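Local atomic coordinates of glutathione S-transferase (Acinetobacter baumannii, PDB entry 4MP4), a protein that probably catalyses the conjugation of glutathione to electrophilic compounds, working as a dimer of identical subunits with the glutathione transferase fold. Residues Y20-F25 with Q194-P199; G27-E30 with P34-I37; L64-F69 with L78-E83. One frame throughout, in Å; residues are numbered along the deposited sequence.

Contact 1: Y20-F25 with Q194-P199; sequences YAFTVF and QQWQRP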
ATOM      1  N   TYR A  20       8.881   7.437   3.149  1.00 12.39           N
ATOM      2  CA  TYR A  20       8.676   6.110   3.740  1.00 16.13           C
ATOM      3  C   TYR A  20       9.838   5.685   4.635  1.00 13.66           C
ATOM      4  O   TYR A  20       9.617   5.028   5.644  1.00 14.89           O
ATOM      5  CB  TYR A  20       8.348   5.074   2.653  1.00 14.06           C
ATOM      6  CG  TYR A  20       7.377   5.676   1.677  1.00 13.64           C
ATOM      7  CD1 TYR A  20       6.083   6.007   2.073  1.00 13.14           C
ATOM      8  CD2 TYR A  20       7.773   5.990   0.386  1.00 16.93           C
ATOM      9  CE1 TYR A  20       5.207   6.614   1.196  1.00 22.60           C
ATOM     10  CE2 TYR A  20       6.904   6.596  -0.498  1.00 21.74           C
ATOM     11  CZ  TYR A  20       5.625   6.904  -0.090  1.00 19.01           C
ATOM     12  OH  TYR A  20       4.775   7.518  -0.968  1.00 17.08           O
ATOM     13  N   ALA A  21      11.061   6.085   4.281  1.00 18.37           N
ATOM     14  CA  ALA A  21      12.213   5.884   5.164  1.00 16.15           C
ATOM     15  C   ALA A  21      11.983   6.690   6.426  1.00 21.18           C
ATOM     16  O   ALA A  21      12.209   6.203   7.537  1.00 13.90           O
ATOM     17  CB  ALA A  21      13.519   6.321   4.499  1.00 14.46           C
ATOM     18  N   PHE A  22      11.549   7.937   6.243  1.00 12.50           N
ATOM     19  CA  PHE A  22      11.170   8.781   7.367  1.00 20.13           C
ATOM     20  C   PHE A  22      10.209   8.043   8.313  1.00 17.21           C
ATOM     21  O   PHE A  22      10.418   7.986   9.525  1.00 17.11           O
ATOM     22  CB  PHE A  22      10.559  10.082   6.847  1.00 16.18           C
ATOM     23  CG  PHE A  22       9.705  10.813   7.848  1.00 18.63           C
ATOM     24  CD1 PHE A  22      10.285  11.560   8.861  1.00 19.24           C
ATOM     25  CD2 PHE A  22       8.321  10.773   7.761  1.00  9.95           C
ATOM     26  CE1 PHE A  22       9.499  12.259   9.772  1.00 17.48           C
ATOM     27  CE2 PHE A  22       7.530  11.458   8.676  1.00 14.27           C
ATOM     28  CZ  PHE A  22       8.120  12.209   9.680  1.00  9.78           C
ATOM     29  N   THR A  23       9.186   7.440   7.734  1.00 14.80           N
ATOM     30  CA  THR A  23       8.123   6.778   8.485  1.00 20.87           C
ATOM     31  C   THR A  23       8.595   5.568   9.317  1.00 24.98           C
ATOM     32  O   THR A  23       8.158   5.371  10.462  1.00 23.23           O
ATOM     33  CB  THR A  23       7.023   6.358   7.510  1.00 17.59           C
ATOM     34  OG1 THR A  23       6.504   7.534   6.871  1.00 24.51           O
ATOM     35  CG2 THR A  23       5.916   5.624   8.219  1.00 12.82           C
ATOM     36  N   VAL A  24       9.496   4.773   8.749  1.00 21.01           N
ATOM     37  CA  VAL A  24      10.082   3.643   9.474  1.00 23.14           C
ATOM     38  C   VAL A  24      11.048   4.081  10.584  1.00 21.50           C
ATOM     39  O   VAL A  24      11.050   3.509  11.680  1.00 26.23           O
ATOM     40  CB  VAL A  24      10.787   2.663   8.521  1.00 25.02           C
ATOM     41  CG1 VAL A  24      11.457   1.537   9.301  1.00 17.59           C
ATOM     42  CG2 VAL A  24       9.787   2.113   7.508  1.00 18.76           C
ATOM     43  N   PHE A  25      11.863   5.091  10.297  1.00 16.05           N
ATOM     44  CA  PHE A  25      12.752   5.683  11.298  1.00 19.23           C
ATOM     45  C   PHE A  25      11.939   6.134  12.498  1.00 26.73           C
ATOM     46  O   PHE A  25      12.327   5.870  13.658  1.00 18.16           O
ATOM     47  CB  PHE A  25      13.491   6.878  10.695  1.00 26.23           C
ATOM     48  CG  PHE A  25      14.302   7.684  11.686  1.00 25.79           C
ATOM     49  CD1 PHE A  25      13.728   8.733  12.395  1.00 13.38           C
ATOM     50  CD2 PHE A  25      15.655   7.437  11.855  1.00 26.43           C
ATOM     51  CE1 PHE A  25      14.477   9.483  13.295  1.00 13.49           C
ATOM     52  CE2 PHE A  25      16.409   8.187  12.746  1.00 20.42           C
ATOM     53  CZ  PHE A  25      15.817   9.221  13.459  1.00 22.12           C
ATOM     54  N   GLN A 194       2.379  20.803  15.142  1.00 22.69           N
ATOM     55  CA  GLN A 194       2.506  20.070  16.377  1.00 23.52           C
ATOM     56  C   GLN A 194       3.046  18.669  16.110  1.00 27.63           C
ATOM     57  O   GLN A 194       3.924  18.187  16.826  1.00 36.92           O
ATOM     58  CB  GLN A 194       1.166  20.013  17.104  1.00 23.96           C
ATOM     59  CG  GLN A 194       1.162  18.991  18.210  1.00 39.93           C
ATOM     60  CD  GLN A 194      -0.094  19.027  19.055  1.00 51.80           C
ATOM     61  OE1 GLN A 194      -0.261  18.204  19.953  1.00 57.99           O
ATOM     62  NE2 GLN A 194      -0.980  19.984  18.780  1.00 50.80           N
ATOM     63  N   GLN A 195       2.536  18.014  15.076  1.00 21.02           N
ATOM     64  CA  GLN A 195       3.046  16.693  14.744  1.00 19.47           C
ATOM     65  C   GLN A 195       4.539  16.727  14.421  1.00 22.01           C
ATOM     66  O   GLN A 195       5.273  15.802  14.752  1.00 21.44           O
ATOM     67  CB  GLN A 195       2.239  16.054  13.609  1.00 14.89           C
ATOM     68  CG  GLN A 195       0.787  15.735  14.016  1.00 21.31           C
ATOM     69  CD  GLN A 195       0.698  14.964  15.339  1.00 21.93           C
ATOM     70  OE1 GLN A 195       1.547  14.126  15.632  1.00 17.01           O
ATOM     71  NE2 GLN A 195      -0.331  15.246  16.133  1.00 25.06           N
ATOM     72  N   TRP A 196       4.975  17.816  13.792  1.00 21.33           N
ATOM     73  CA  TRP A 196       6.367  17.985  13.377  1.00 21.50           C
ATOM     74  C   TRP A 196       7.305  18.155  14.578  1.00 20.21           C
ATOM     75  O   TRP A 196       8.505  17.914  14.468  1.00 20.08           O
ATOM     76  CB  TRP A 196       6.485  19.187  12.421  1.00 11.99           C
ATOM     77  CG  TRP A 196       7.402  18.959  11.269  1.00 23.14           C
ATOM     78  CD1 TRP A 196       8.525  19.677  10.956  1.00 19.94           C
ATOM     79  CD2 TRP A 196       7.287  17.934  10.269  1.00 17.12           C
ATOM     80  NE1 TRP A 196       9.115  19.160   9.821  1.00 22.94           N
ATOM     81  CE2 TRP A 196       8.369  18.087   9.375  1.00 15.97           C
ATOM     82  CE3 TRP A 196       6.373  16.892  10.039  1.00 16.54           C
ATOM     83  CZ2 TRP A 196       8.567  17.253   8.273  1.00 12.98           C
ATOM     84  CZ3 TRP A 196       6.568  16.057   8.931  1.00 15.57           C
ATOM     85  CH2 TRP A 196       7.659  16.238   8.076  1.00  8.80           C
ATOM     86  N   GLN A 197       6.749  18.570  15.716  1.00 21.35           N
ATOM     87  CA  GLN A 197       7.543  18.834  16.919  1.00 24.30           C
ATOM     88  C   GLN A 197       7.654  17.599  17.788  1.00 21.77           C
ATOM     89  O   GLN A 197       8.313  17.619  18.815  1.00 28.57           O
ATOM     90  CB  GLN A 197       6.942  19.989  17.735  1.00 26.67           C
ATOM     91  CG  GLN A 197       6.976  21.320  17.012  1.00 38.62           C
ATOM     92  CD  GLN A 197       8.394  21.825  16.780  1.00 54.12           C
ATOM     93  OE1 GLN A 197       9.278  21.653  17.633  1.00 59.98           O
ATOM     94  NE2 GLN A 197       8.620  22.459  15.623  1.00 51.87           N
ATOM     95  N   ARG A 198       6.989  16.528  17.376  1.00 25.74           N
ATOM     96  CA  ARG A 198       7.175  15.224  17.999  1.00 27.69           C
ATOM     97  C   ARG A 198       8.679  14.920  17.968  1.00 27.00           C
ATOM     98  O   ARG A 198       9.321  15.123  16.941  1.00 29.58           O
ATOM     99  CB  ARG A 198       6.382  14.178  17.210  1.00 29.28           C
ATOM    100  CG  ARG A 198       6.378  12.781  17.782  1.00 29.02           C
ATOM    101  CD  ARG A 198       5.122  12.534  18.587  1.00 26.09           C
ATOM    102  NE  ARG A 198       5.120  11.187  19.141  1.00 36.49           N
ATOM    103  CZ  ARG A 198       4.334  10.788  20.134  1.00 34.99           C
ATOM    104  NH1 ARG A 198       3.470  11.634  20.684  1.00 24.98           N
ATOM    105  NH2 ARG A 198       4.409   9.538  20.573  1.00 29.91           N
ATOM    106  N   PRO A 199       9.249  14.489  19.107  1.00 20.41           N
ATOM    107  CA  PRO A 199      10.685  14.220  19.235  1.00 26.27           C
ATOM    108  C   PRO A 199      11.260  13.243  18.205  1.00 25.96           C
ATOM    109  O   PRO A 199      12.362  13.492  17.705  1.00 25.20           O
ATOM    110  CB  PRO A 199      10.812  13.650  20.662  1.00 16.49           C
ATOM    111  CG  PRO A 199       9.712  14.303  21.398  1.00 16.45           C
ATOM    112  CD  PRO A 199       8.570  14.429  20.417  1.00 26.39           C
TER
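F22 reaches W196 with the far end of its ring alone; the backbones stay well apart, 12.0 Å between the CA of F22 and the CA of W196. Its CB leaves the helix in the direction of residues 194-199, and with CG swung roughly opposite the backbone N (chi1 160°) the ring is carried outward from the helix. The approach is made at the tip, where CZ lies 4.2 Å from CZ3 of W196, an outer carbon of the indole's six-membered ring. The two planes are inclined by 35°, neither stacked nor edge-to-face. Helix 19-30 belongs to the thioredoxin-like N-terminal domain of the glutathione transferase fold, and helix 186-196 to the helical C-terminal domain, which makes this an interdomain contact. Large aromatic residues suit it because their length lets two well-separated backbones touch through apolar carbon. Around the pair, W204 meets the F22 ring edge-to-face, V201 and L172 also pack on F22, and W196 also packs on L205. The side chain of W196 lies about 5 Å from a bound sulfate, probably from the crystallisation liquor.

Contact 2: G27-E30 with P34-I37; sequences GLHE and PFEI
Three side chains meet here at distinct angles, and the ring of F35 takes L28 on a face and H29 at an edge. The methyl CD1 of L28 sits over the middle of one face of that ring, 3.6 Å from its centroid and only 3° off the ring normal, a CH-pi contact made squarely over the face. The CB of L28 touches the same ring nearer its rim, 3.4 Å from CE1 of F35, and leucine suits the place because its branch can press a methyl on the ring while its stem packs against the margin.

H29, the next residue round the helix, uses the ring differently. Its imidazole stands almost upright to the phenyl plane, at 76°, and F35 turns an edge toward the imidazole face in an offset edge-to-face pair whose centroids are 5.2 Å apart. Histidine suits this position as a flat aromatic ring able to receive that edge on its face. The touching carbons of F35 are CE1 and CZ, with CZ 3.6 Å from NE2 of H29. CE1 is therefore shared, meeting L28 CB as well as the imidazole.

With CG between the backbone N and the carbonyl carbon (chi1 67°), the ring of F35 is carried toward the helix, where its face and edge find different partners. Phenylalanine fits because its flat ring has an apolar face for the methyl and a C-H edge for the imidazole. F8 and L10 of strand 8-13 also pack on it, and F25 adds another ring beside H29. E36, the next residue, already pairs through its backbone with F8 and L10. The phenyl ring thus joins the end of helix 19-30 to the residue that leads into strand 36-40, in the beta-alpha-beta unit that opens the thioredoxin-like domain of glutathione transferases.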
ATOM      1  N   GLY A  27       8.921   5.086  13.379  1.00 22.45           N
ATOM      2  CA  GLY A  27       8.418   3.881  14.013  1.00 15.44           C
ATOM      3  C   GLY A  27       9.411   3.201  14.938  1.00 18.27           C
ATOM      4  O   GLY A  27       9.063   2.804  16.041  1.00 22.82           O
ATOM      5  N   LEU A  28      10.648   3.051  14.483  1.00 22.62           N
ATOM      6  CA  LEU A  28      11.692   2.447  15.307  1.00 21.45           C
ATOM      7  C   LEU A  28      11.937   3.252  16.584  1.00 21.65           C
ATOM      8  O   LEU A  28      11.952   2.691  17.668  1.00 28.02           O
ATOM      9  CB  LEU A  28      12.985   2.291  14.507  1.00 20.61           C
ATOM     10  CG  LEU A  28      12.949   1.274  13.355  1.00 22.57           C
ATOM     11  CD1 LEU A  28      14.036   1.578  12.309  1.00 24.90           C
ATOM     12  CD2 LEU A  28      13.125  -0.133  13.911  1.00 24.61           C
ATOM     13  N   HIS A  29      12.105   4.566  16.451  1.00 20.24           N
ATOM     14  CA  HIS A  29      12.339   5.420  17.609  1.00 24.92           C
ATOM     15  C   HIS A  29      11.197   5.436  18.621  1.00 18.70           C
ATOM     16  O   HIS A  29      11.434   5.397  19.819  1.00 32.52           O
ATOM     17  CB  HIS A  29      12.705   6.844  17.177  1.00 28.41           C
ATOM     18  CG  HIS A  29      14.154   7.012  16.858  1.00 27.22           C
ATOM     19  ND1 HIS A  29      15.117   7.149  17.831  1.00 30.05           N
ATOM     20  CD2 HIS A  29      14.810   7.036  15.673  1.00 32.92           C
ATOM     21  CE1 HIS A  29      16.304   7.257  17.263  1.00 35.15           C
ATOM     22  NE2 HIS A  29      16.143   7.197  15.952  1.00 33.89           N
ATOM     23  N   GLU A  30       9.963   5.498  18.144  1.00 20.83           N
ATOM     24  CA  GLU A  30       8.805   5.391  19.033  1.00 22.44           C
ATOM     25  C   GLU A  30       8.771   4.052  19.802  1.00 30.40           C
ATOM     26  O   GLU A  30       8.484   4.019  20.997  1.00 38.91           O
ATOM     27  CB  GLU A  30       7.518   5.592  18.240  1.00 18.66           C
ATOM     28  CG  GLU A  30       7.342   7.008  17.673  1.00 18.35           C
ATOM     29  CD  GLU A  30       6.804   7.989  18.699  1.00 26.79           C
ATOM     30  OE1 GLU A  30       7.023   9.211  18.537  1.00 20.24           O
ATOM     31  OE2 GLU A  30       6.159   7.537  19.675  1.00 36.48           O
ATOM     32  N   PRO A  34      16.606  -0.319  19.155  1.00 33.58           N
ATOM     33  CA  PRO A  34      17.913   0.200  18.758  1.00 32.22           C
ATOM     34  C   PRO A  34      18.219  -0.290  17.365  1.00 35.33           C
ATOM     35  O   PRO A  34      17.881  -1.433  17.049  1.00 38.39           O
ATOM     36  CB  PRO A  34      18.861  -0.437  19.778  1.00 29.69           C
ATOM     37  CG  PRO A  34      18.162  -1.680  20.208  1.00 30.23           C
ATOM     38  CD  PRO A  34      16.706  -1.394  20.157  1.00 37.40           C
ATOM     39  N   PHE A  35      18.832   0.553  16.542  1.00 27.10           N
ATOM     40  CA  PHE A  35      19.098   0.188  15.156  1.00 28.63           C
ATOM     41  C   PHE A  35      20.154   1.098  14.585  1.00 27.64           C
ATOM     42  O   PHE A  35      20.392   2.178  15.116  1.00 28.40           O
ATOM     43  CB  PHE A  35      17.822   0.298  14.307  1.00 25.29           C
ATOM     44  CG  PHE A  35      17.321   1.711  14.133  1.00 24.23           C
ATOM     45  CD1 PHE A  35      16.540   2.303  15.098  1.00 24.00           C
ATOM     46  CD2 PHE A  35      17.630   2.438  12.994  1.00 27.39           C
ATOM     47  CE1 PHE A  35      16.072   3.606  14.933  1.00 28.19           C
ATOM     48  CE2 PHE A  35      17.166   3.730  12.825  1.00 22.73           C
ATOM     49  CZ  PHE A  35      16.382   4.311  13.795  1.00 22.52           C
ATOM     50  N   GLU A  36      20.766   0.662  13.490  1.00 30.97           N
ATOM     51  CA  GLU A  36      21.785   1.438  12.795  1.00 35.87           C
ATOM     52  C   GLU A  36      21.209   1.915  11.474  1.00 34.50           C
ATOM     53  O   GLU A  36      20.372   1.235  10.864  1.00 28.86           O
ATOM     54  CB  GLU A  36      23.038   0.588  12.519  1.00 46.63           C
ATOM     55  CG  GLU A  36      23.635  -0.111  13.753  1.00 59.61           C
ATOM     56  CD  GLU A  36      24.553  -1.291  13.405  1.00 67.33           C
ATOM     57  OE1 GLU A  36      24.456  -1.833  12.282  1.00 70.04           O
ATOM     58  OE2 GLU A  36      25.373  -1.685  14.262  1.00 70.26           O
ATOM     59  N   ILE A  37      21.671   3.074  11.025  1.00 35.26           N
ATOM     60  CA  ILE A  37      21.197   3.666   9.787  1.00 24.45           C
ATOM     61  C   ILE A  37      22.304   3.701   8.728  1.00 27.26           C
ATOM     62  O   ILE A  37      23.472   3.916   9.043  1.00 26.51           O
ATOM     63  CB  ILE A  37      20.659   5.098  10.041  1.00 28.48           C
ATOM     64  CG1 ILE A  37      19.855   5.608   8.845  1.00 29.35           C
ATOM     65  CG2 ILE A  37      21.780   6.058  10.354  1.00 24.33           C
ATOM     66  CD1 ILE A  37      18.485   6.124   9.230  1.00 26.25           C
TER

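Contact 3: L64-F69 with L78-E83; sequences LEHNDF and LEYLEE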
ATOM      1  N   LEU A  64      14.727  -2.657   5.630  1.00 27.22           N
ATOM      2  CA  LEU A  64      15.079  -2.946   7.009  1.00 27.58           C
ATOM      3  C   LEU A  64      15.747  -4.301   7.073  1.00 28.92           C
ATOM      4  O   LEU A  64      15.166  -5.307   6.662  1.00 33.86           O
ATOM      5  CB  LEU A  64      13.846  -2.953   7.904  1.00 22.01           C
ATOM      6  CG  LEU A  64      14.168  -3.225   9.371  1.00 26.87           C
ATOM      7  CD1 LEU A  64      14.876  -2.016   9.992  1.00 23.42           C
ATOM      8  CD2 LEU A  64      12.919  -3.600  10.160  1.00 28.82           C
ATOM      9  N   GLU A  65      16.971  -4.333   7.579  1.00 24.38           N
ATOM     10  CA  GLU A  65      17.615  -5.612   7.829  1.00 30.35           C
ATOM     11  C   GLU A  65      17.503  -5.914   9.307  1.00 29.68           C
ATOM     12  O   GLU A  65      17.750  -5.053  10.157  1.00 28.77           O
ATOM     13  CB  GLU A  65      19.058  -5.634   7.323  1.00 33.96           C
ATOM     14  CG  GLU A  65      19.133  -5.288   5.828  1.00 49.31           C
ATOM     15  CD  GLU A  65      20.515  -5.488   5.206  1.00 60.81           C
ATOM     16  OE1 GLU A  65      21.500  -5.629   5.979  1.00 60.63           O
ATOM     17  OE2 GLU A  65      20.602  -5.497   3.942  1.00 54.22           O
ATOM     18  N   HIS A  66      17.050  -7.127   9.592  1.00 29.77           N
ATOM     19  CA  HIS A  66      16.944  -7.632  10.945  1.00 37.80           C
ATOM     20  C   HIS A  66      17.635  -8.981  10.935  1.00 49.10           C
ATOM     21  O   HIS A  66      17.085  -9.961  10.429  1.00 55.92           O
ATOM     22  CB  HIS A  66      15.484  -7.792  11.360  1.00 35.12           C
ATOM     23  CG  HIS A  66      15.308  -8.448  12.696  1.00 44.35           C
ATOM     24  ND1 HIS A  66      14.268  -9.315  12.967  1.00 47.18           N
ATOM     25  CD2 HIS A  66      16.032  -8.362  13.836  1.00 45.70           C
ATOM     26  CE1 HIS A  66      14.362  -9.732  14.219  1.00 46.51           C
ATOM     27  NE2 HIS A  66      15.421  -9.164  14.768  1.00 45.56           N
ATOM     28  N   ASN A  67      18.850  -9.016  11.472  1.00 46.91           N
ATOM     29  CA  ASN A  67      19.698 -10.202  11.405  1.00 44.26           C
ATOM     30  C   ASN A  67      19.841 -10.690   9.962  1.00 43.82           C
ATOM     31  O   ASN A  67      20.319  -9.952   9.096  1.00 41.02           O
ATOM     32  CB  ASN A  67      19.187 -11.300  12.349  1.00 33.65           C
ATOM     33  CG  ASN A  67      19.119 -10.831  13.811  1.00 45.46           C
ATOM     34  OD1 ASN A  67      19.916  -9.997  14.246  1.00 50.48           O
ATOM     35  ND2 ASN A  67      18.166 -11.362  14.566  1.00 41.44           N
ATOM     36  N   ASP A  68      19.401 -11.912   9.691  1.00 45.41           N
ATOM     37  CA  ASP A  68      19.576 -12.481   8.360  1.00 48.07           C
ATOM     38  C   ASP A  68      18.413 -12.194   7.414  1.00 44.04           C
ATOM     39  O   ASP A  68      18.328 -12.773   6.326  1.00 42.40           O
ATOM     40  CB  ASP A  68      19.800 -13.987   8.450  1.00 55.16           C
ATOM     41  CG  ASP A  68      20.710 -14.490   7.359  1.00 57.74           C
ATOM     42  OD1 ASP A  68      21.294 -13.631   6.659  1.00 47.81           O
ATOM     43  OD2 ASP A  68      20.851 -15.725   7.209  1.00 64.43           O
ATOM     44  N   PHE A  69      17.531 -11.291   7.825  1.00 37.63           N
ATOM     45  CA  PHE A  69      16.288 -11.055   7.109  1.00 31.97           C
ATOM     46  C   PHE A  69      16.225  -9.608   6.674  1.00 34.71           C
ATOM     47  O   PHE A  69      16.384  -8.713   7.493  1.00 34.72           O
ATOM     48  CB  PHE A  69      15.108 -11.396   8.021  1.00 32.90           C
ATOM     49  CG  PHE A  69      13.775 -11.200   7.389  1.00 38.05           C
ATOM     50  CD1 PHE A  69      13.400 -11.951   6.287  1.00 45.10           C
ATOM     51  CD2 PHE A  69      12.882 -10.280   7.904  1.00 33.53           C
ATOM     52  CE1 PHE A  69      12.159 -11.775   5.701  1.00 35.08           C
ATOM     53  CE2 PHE A  69      11.650 -10.100   7.328  1.00 29.78           C
ATOM     54  CZ  PHE A  69      11.284 -10.852   6.222  1.00 28.88           C
ATOM     55  N   LEU A  78       6.576  -1.818   8.934  1.00 18.68           N
ATOM     56  CA  LEU A  78       5.886  -1.430  10.166  1.00 23.90           C
ATOM     57  C   LEU A  78       5.100  -2.595  10.779  1.00 27.03           C
ATOM     58  O   LEU A  78       5.238  -2.897  11.975  1.00 23.72           O
ATOM     59  CB  LEU A  78       4.966  -0.218   9.931  1.00 21.33           C
ATOM     60  CG  LEU A  78       5.679   1.113   9.704  1.00 24.33           C
ATOM     61  CD1 LEU A  78       4.762   2.142   9.077  1.00 15.27           C
ATOM     62  CD2 LEU A  78       6.241   1.622  11.019  1.00 27.13           C
ATOM     63  N   GLU A  79       4.292  -3.248   9.946  1.00 24.43           N
ATOM     64  CA  GLU A  79       3.496  -4.395  10.361  1.00 25.57           C
ATOM     65  C   GLU A  79       4.390  -5.456  11.017  1.00 27.97           C
ATOM     66  O   GLU A  79       4.044  -6.060  12.042  1.00 25.76           O
ATOM     67  CB  GLU A  79       2.758  -4.969   9.150  1.00 29.51           C
ATOM     68  CG  GLU A  79       1.293  -5.272   9.394  1.00 36.74           C
ATOM     69  CD  GLU A  79       0.418  -4.040   9.354  1.00 49.86           C
ATOM     70  OE1 GLU A  79      -0.030  -3.677   8.249  1.00 62.59           O
ATOM     71  OE2 GLU A  79       0.159  -3.441  10.419  1.00 55.42           O
ATOM     72  N   TYR A  80       5.563  -5.644  10.429  1.00 27.54           N
ATOM     73  CA  TYR A  80       6.538  -6.610  10.906  1.00 27.51           C
ATOM     74  C   TYR A  80       7.091  -6.218  12.276  1.00 31.04           C
ATOM     75  O   TYR A  80       7.331  -7.068  13.135  1.00 33.39           O
ATOM     76  CB  TYR A  80       7.650  -6.713   9.866  1.00 22.74           C
ATOM     77  CG  TYR A  80       8.824  -7.516  10.278  1.00 22.18           C
ATOM     78  CD1 TYR A  80       8.713  -8.882  10.474  1.00 33.46           C
ATOM     79  CD2 TYR A  80      10.055  -6.924  10.459  1.00 25.96           C
ATOM     80  CE1 TYR A  80       9.790  -9.633  10.852  1.00 31.39           C
ATOM     81  CE2 TYR A  80      11.148  -7.672  10.840  1.00 29.53           C
ATOM     82  CZ  TYR A  80      11.009  -9.026  11.035  1.00 34.98           C
ATOM     83  OH  TYR A  80      12.094  -9.783  11.414  1.00 47.97           O
ATOM     84  N   LEU A  81       7.269  -4.920  12.480  1.00 33.38           N
ATOM     85  CA  LEU A  81       7.747  -4.395  13.745  1.00 24.92           C
ATOM     86  C   LEU A  81       6.695  -4.534  14.851  1.00 29.84           C
ATOM     87  O   LEU A  81       7.033  -4.823  16.004  1.00 26.16           O
ATOM     88  CB  LEU A  81       8.173  -2.927  13.584  1.00 26.75           C
ATOM     89  CG  LEU A  81       9.478  -2.653  12.813  1.00 29.69           C
ATOM     90  CD1 LEU A  81       9.866  -1.164  12.868  1.00 20.51           C
ATOM     91  CD2 LEU A  81      10.617  -3.522  13.328  1.00 22.35           C
ATOM     92  N   GLU A  82       5.425  -4.323  14.501  1.00 21.06           N
ATOM     93  CA  GLU A  82       4.342  -4.484  15.462  1.00 27.97           C
ATOM     94  C   GLU A  82       4.234  -5.941  15.924  1.00 36.20           C
ATOM     95  O   GLU A  82       4.032  -6.215  17.109  1.00 42.80           O
ATOM     96  CB  GLU A  82       3.007  -4.049  14.855  1.00 20.26           C
ATOM     97  CG  GLU A  82       2.839  -2.560  14.652  1.00 28.52           C
ATOM     98  CD  GLU A  82       2.716  -1.789  15.953  1.00 29.41           C
ATOM     99  OE1 GLU A  82       1.573  -1.602  16.436  1.00 28.10           O
ATOM    100  OE2 GLU A  82       3.765  -1.356  16.480  1.00 28.11           O
ATOM    101  N   GLU A  83       4.357  -6.870  14.979  1.00 31.68           N
ATOM    102  CA  GLU A  83       4.299  -8.288  15.293  1.00 28.19           C
ATOM    103  C   GLU A  83       5.461  -8.718  16.185  1.00 37.48           C
ATOM    104  O   GLU A  83       5.271  -9.510  17.103  1.00 47.07           O
ATOM    105  CB  GLU A  83       4.221  -9.130  14.013  1.00 23.66           C
ATOM    106  CG  GLU A  83       2.797  -9.240  13.461  1.00 22.41           C
ATOM    107  CD  GLU A  83       2.731  -9.897  12.100  1.00 47.63           C
ATOM    108  OE1 GLU A  83       3.643 -10.685  11.772  1.00 47.80           O
ATOM    109  OE2 GLU A  83       1.765  -9.621  11.355  1.00 48.70           O
TER
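Y80 is the chief projection of helix 78-83, a long ring pushed into a hollow bordered by L64, H66 and F69. Its CG stands anti to the backbone N, which sends the phenol straight out from the helix until OH meets the imidazole of H66. That oxygen lies in the imidazole plane at the ring edge, 2.7 Å from ND1 of H66, and the hydrogen bond is close to straight at 166°; either partner could be the donor. Tyrosine fits because it fills the hollow with apolar ring yet ends in a hydroxyl that pairs with the imidazole nitrogen.

F69 closes the hollow over one face of the phenol. Its CE2 rides 3.9 Å above the Y80 plane, displaced from the ring centre, while the two planes lean at 57° and the two side chains run antiparallel alongside one another. L64 fills the other part of the groove: its methyl CD2 approaches the edge of Y80 near the ring plane, and meets CD2 of L81, the residue after Y80, at 3.9 Å.

The hollow comes from the hairpin of strands 63-66 and 69-72, whose type II' turn runs from H66 to F69 and is closed by backbone bonds between these two residues. In the thioredoxin-like fold the following helix, 74-84, packs on this sheet; here the local axes of helix 78-83 and strand 64-66 diverge by 30°. H66 is backed by F8, stacked on its imidazole, and L71 also touches Y80. The dimer partner comes close too: A99 of the second subunit packs on Y80, Q96 of that subunit on F69, and its R98 and R102 form salt bridges with E83.

How the contacts relate
Contacts 2 and 3 belong to the thioredoxin-like N-terminal domain and follow each other along the chain, both between the two segments of contact 1, which brings residues 194-199 of the C-terminal domain back to helix 19-30. That helix serves contacts 1 and 2, whose centres are about 12 Å apart, and the salt bridge from R198 NH2 to E30 OE2 (2.8 Å) links them. The centres of contacts 2 and 3 are about 11 Å apart; each packs a helix on the same sheet, and L28 meets L81 where the helices adjoin. The centres of contacts 1 and 3 are about 19 Å apart, yet T23 touches L78. Together they run from the domain interface to the dimer contact beside helix 74-84.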